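Local coordinates for protein Non-reducing end beta-L-arabinofuranosidase (Bacteroides thetaiotaomicron, PDB 5MQO) that probably hydrolyses glycosidic linkages in complex plant pectin, as a GH127-family glycoside hydrolase of a gut bacterium, at residues A37-G40 against I41-H45; Y474-P478 against E479-C483. All coordinates share one frame; numbering follows the deposited sequence.

Interaction 1 of 2, residues A37-G40 against I41-H45; sequences ANTG and IDAVH
Gly-40 and Ala-43 close a type I beta turn through one backbone hydrogen bond, Ala-43 N to Gly-40 O, 3.1 Å long and fairly straight, with an N-H...O angle of 165°. The donor approaches from well above the carbonyl plane, with a C=O...N angle of only 113°, so the bond is straight at the hydrogen but not directed at a lone pair. The same oxygen receives a second, weak bond from its neighbour: Thr-39 OG1 donates to Gly-40 O over 3.3 Å. The threonine can do this because OG1 sits between its own backbone N and carbonyl carbon (chi1 74°), which also brings the hydroxyl up to Val-44. There Thr-39 OG1 lies 3.7 Å from Val-44 CG2, the two side chains crossing at about a right angle. Ala-43 adds its methyl: its CB is 3.5 Å from Gly-40 O and 4.2 Å from Thr-39 CB. This short turn illustrates how one chain passes between two sheets, for it joins strand 37-38, at the margin of a mixed sheet, to strand 44-46, at the margin of an antiparallel one. Ile-41 and Asp-42 occupy its corners. Asp-42 starts out away from residues 37-40, but its carboxylate end comes nearer, with OD1 3.9 Å from Gly-40 C; a beta carbon on Gly-40 would stand tightly against that oxygen, consistent with glycine at this place. The buried Ile-41 side chain packs on Ala-115 of helix 102-117 and on Asn-471. A backbone bond anchors Ala-43 to Thr-492 of strand 489-494. Further out, Asn-38 OD1 accepts a hydrogen bond from Trp-393 NE1, which ties the incoming strand to helix 382-399.

Interaction 2 of 2, residues Y474-P478 against E479-C483; sequences YTLSP and EGIYC
Thr-475 and Tyr-482 form the close-fitting part of this antiparallel pairing. Tyr-482 N donates to Thr-475 O at 2.9 Å, and Thr-475 N returns a bond of 3.2 Å to Tyr-482 O. With CG beside its own backbone N (chi1 -63°), the Tyr-482 ring lies alongside the 475-477 strand, its edge meeting Thr-475 O and Ser-477 OG in plane, and its OH shares a hydrogen bond of 3.2 Å with Ser-477 OG. Phe-532 stacks on this ring and Tyr-560 meets it edge-to-face; a leucine in its place would probably leave Ser-477 OG without its hydroxyl partner and Phe-532 without its stacked ring. On the other face of the sheet, Cys-483 SG lies at the edge of the Tyr-474 ring, 3.7 Å from Tyr-474 CE1, while Leu-476 and Ile-481 run side by side. The turn end is looser. Ser-477 N bonds to Gly-480 O at 3.1 Å, but Pro-478 and Glu-479 are exposed, and the bonds from Gly-480 N to Ser-477 O and from Glu-479 N to Ser-477 OG are weak. The backbone angles of Gly-480 alone call for glycine. Strands 474-477 and 480-483, joined by this type I turn, form a beta hairpin.

How the interactions relate
Both contacts are local and centre on a type I turn, but only the hairpin of interaction 2 reverses the chain. Strands 37-38 and 474-477 are neighbours in one mixed sheet, so interaction 1 adds its marginal strand to that hairpin. Their centres lie about 11 Å apart. Ala-37 O and Leu-476 N probably share a hydrogen bond, while Tyr-474 bridges the two regions, with its CB 3.7 Å from Thr-39 CG2 and its CD2 against Val-44 CG2. The chemistry differs with position: interaction 1 is a mostly buried link between two sheets, resting on a single firm turn bond and small apolar groups, whereas interaction 2 spans a gradient from aromatic interior to an exposed proline-glutamate turn.

Interaction 1 of 2, residues A37-G40 against I41-H45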
# COMPACT_ATOMS: atom_id res chain seq x y z
N ALA A 37 15.70 4.90 7.84
CA ALA A 37 15.20 5.98 7.01
C ALA A 37 15.20 5.55 5.54
O ALA A 37 15.80 4.53 5.18
CB ALA A 37 16.05 7.21 7.23
N ASN A 38 14.45 6.29 4.71
CA ASN A 38 14.38 6.02 3.27
C ASN A 38 15.73 6.26 2.57
O ASN A 38 16.60 7.01 3.04
CB ASN A 38 13.33 6.90 2.56
CG ASN A 38 11.88 6.37 2.67
OD1 ASN A 38 11.42 5.91 3.71
ND2 ASN A 38 11.15 6.50 1.58
N THR A 39 15.88 5.60 1.42
CA THR A 39 16.79 6.00 0.38
C THR A 39 16.22 7.26 -0.25
O THR A 39 15.01 7.49 -0.21
CB THR A 39 16.92 4.95 -0.75
OG1 THR A 39 15.74 4.95 -1.58
CG2 THR A 39 17.15 3.58 -0.21
N GLY A 40 17.09 8.04 -0.87
CA GLY A 40 16.71 9.27 -1.56
C GLY A 40 15.72 8.97 -2.65
O GLY A 40 15.68 7.87 -3.19
N ILE A 41 14.89 9.95 -2.95
CA ILE A 41 13.79 9.79 -3.91
C ILE A 41 14.31 9.47 -5.32
O ILE A 41 13.60 8.84 -6.10
CB ILE A 41 12.85 11.04 -3.87
CG1 ILE A 41 11.53 10.76 -4.57
CG2 ILE A 41 13.51 12.28 -4.46
CD1 ILE A 41 10.46 11.77 -4.23
N ASP A 42 15.56 9.85 -5.59
CA ASP A 42 16.28 9.63 -6.87
C ASP A 42 17.23 8.40 -6.94
O ASP A 42 17.76 8.07 -8.04
CB ASP A 42 17.05 10.91 -7.27
CG ASP A 42 18.12 11.37 -6.22
OD1 ASP A 42 18.15 10.94 -5.04
OD2 ASP A 42 18.94 12.22 -6.59
N ALA A 43 17.42 7.72 -5.81
CA ALA A 43 18.43 6.66 -5.68
C ALA A 43 18.10 5.30 -6.29
O ALA A 43 19.02 4.59 -6.67
CB ALA A 43 18.76 6.46 -4.21
N VAL A 44 16.83 4.93 -6.37
CA VAL A 44 16.44 3.60 -6.84
C VAL A 44 15.67 3.75 -8.15
O VAL A 44 14.73 4.52 -8.20
CB VAL A 44 15.60 2.85 -5.77
CG1 VAL A 44 15.21 1.45 -6.22
CG2 VAL A 44 16.36 2.76 -4.44
N HIS A 45 16.12 3.06 -9.21
CA HIS A 45 15.33 2.90 -10.45
C HIS A 45 14.99 1.42 -10.65
O HIS A 45 15.88 0.58 -10.61
CB HIS A 45 16.08 3.30 -11.74
CG HIS A 45 16.83 4.59 -11.68
ND1 HIS A 45 16.54 5.62 -10.81
CD2 HIS A 45 17.84 5.05 -12.46
CE1 HIS A 45 17.36 6.63 -11.02
NE2 HIS A 45 18.16 6.31 -12.03

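Interaction 2 of 2, residues Y474-P478 against E479-C483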
# COMPACT_ATOMS: atom_id res chain seq x y z
N TYR A 474 14.27 -0.30 -0.50
CA TYR A 474 15.32 -0.39 0.53
C TYR A 474 15.09 0.60 1.67
O TYR A 474 14.38 1.59 1.52
CB TYR A 474 16.71 -0.07 -0.07
CG TYR A 474 17.18 -0.89 -1.27
CD1 TYR A 474 17.87 -2.11 -1.11
CD2 TYR A 474 17.00 -0.41 -2.57
CE1 TYR A 474 18.31 -2.85 -2.22
CE2 TYR A 474 17.44 -1.14 -3.67
CZ TYR A 474 18.09 -2.36 -3.49
OH TYR A 474 18.51 -3.07 -4.58
N THR A 475 15.71 0.35 2.82
CA THR A 475 15.94 1.40 3.79
C THR A 475 17.39 1.38 4.23
O THR A 475 18.11 0.40 3.98
CB THR A 475 15.08 1.21 5.04
OG1 THR A 475 15.24 -0.13 5.50
CG2 THR A 475 13.58 1.50 4.74
N LEU A 476 17.80 2.42 4.92
CA LEU A 476 19.16 2.51 5.48
C LEU A 476 19.11 2.62 7.00
O LEU A 476 18.07 2.95 7.58
CB LEU A 476 19.89 3.73 4.93
CG LEU A 476 19.73 4.06 3.44
CD1 LEU A 476 20.20 5.47 3.16
CD2 LEU A 476 20.47 3.04 2.58
N SER A 477 20.27 2.36 7.61
CA SER A 477 20.54 2.71 9.01
C SER A 477 22.05 2.85 9.13
O SER A 477 22.75 2.65 8.15
CB SER A 477 19.96 1.68 9.98
OG SER A 477 20.67 0.46 10.00
N PRO A 478 22.55 3.21 10.32
CA PRO A 478 24.02 3.26 10.46
C PRO A 478 24.74 1.90 10.31
O PRO A 478 25.90 1.86 9.89
CB PRO A 478 24.22 3.83 11.87
CG PRO A 478 22.96 4.57 12.15
CD PRO A 478 21.88 3.75 11.50
N GLU A 479 24.04 0.81 10.63
CA GLU A 479 24.54 -0.56 10.45
C GLU A 479 24.73 -1.02 9.01
O GLU A 479 25.50 -1.95 8.77
CB GLU A 479 23.60 -1.54 11.16
CG GLU A 479 23.66 -1.52 12.68
CD GLU A 479 22.88 -2.67 13.30
OE1 GLU A 479 21.91 -2.39 14.04
OE2 GLU A 479 23.22 -3.87 13.06
N GLY A 480 24.02 -0.41 8.05
CA GLY A 480 24.08 -0.84 6.64
C GLY A 480 22.79 -0.61 5.85
O GLY A 480 22.07 0.35 6.10
N ILE A 481 22.51 -1.51 4.90
CA ILE A 481 21.42 -1.40 3.92
C ILE A 481 20.46 -2.61 3.94
O ILE A 481 20.89 -3.77 3.92
CB ILE A 481 22.02 -1.32 2.51
CG1 ILE A 481 22.93 -0.08 2.44
CG2 ILE A 481 20.94 -1.32 1.42
CD1 ILE A 481 23.71 0.05 1.16
N TYR A 482 19.16 -2.32 3.92
CA TYR A 482 18.12 -3.34 4.03
C TYR A 482 17.39 -3.55 2.71
O TYR A 482 16.88 -2.59 2.13
CB TYR A 482 17.12 -2.92 5.10
CG TYR A 482 17.73 -2.82 6.47
CD1 TYR A 482 18.53 -1.72 6.81
CD2 TYR A 482 17.51 -3.80 7.43
CE1 TYR A 482 19.09 -1.60 8.08
CE2 TYR A 482 18.08 -3.70 8.70
CZ TYR A 482 18.87 -2.61 9.02
OH TYR A 482 19.42 -2.50 10.27
N CYS A 483 17.33 -4.80 2.25
CA CYS A 483 16.51 -5.12 1.08
C CYS A 483 15.10 -5.50 1.55
O CYS A 483 14.89 -6.59 2.10
CB CYS A 483 17.13 -6.23 0.23
SG CYS A 483 18.86 -5.93 -0.22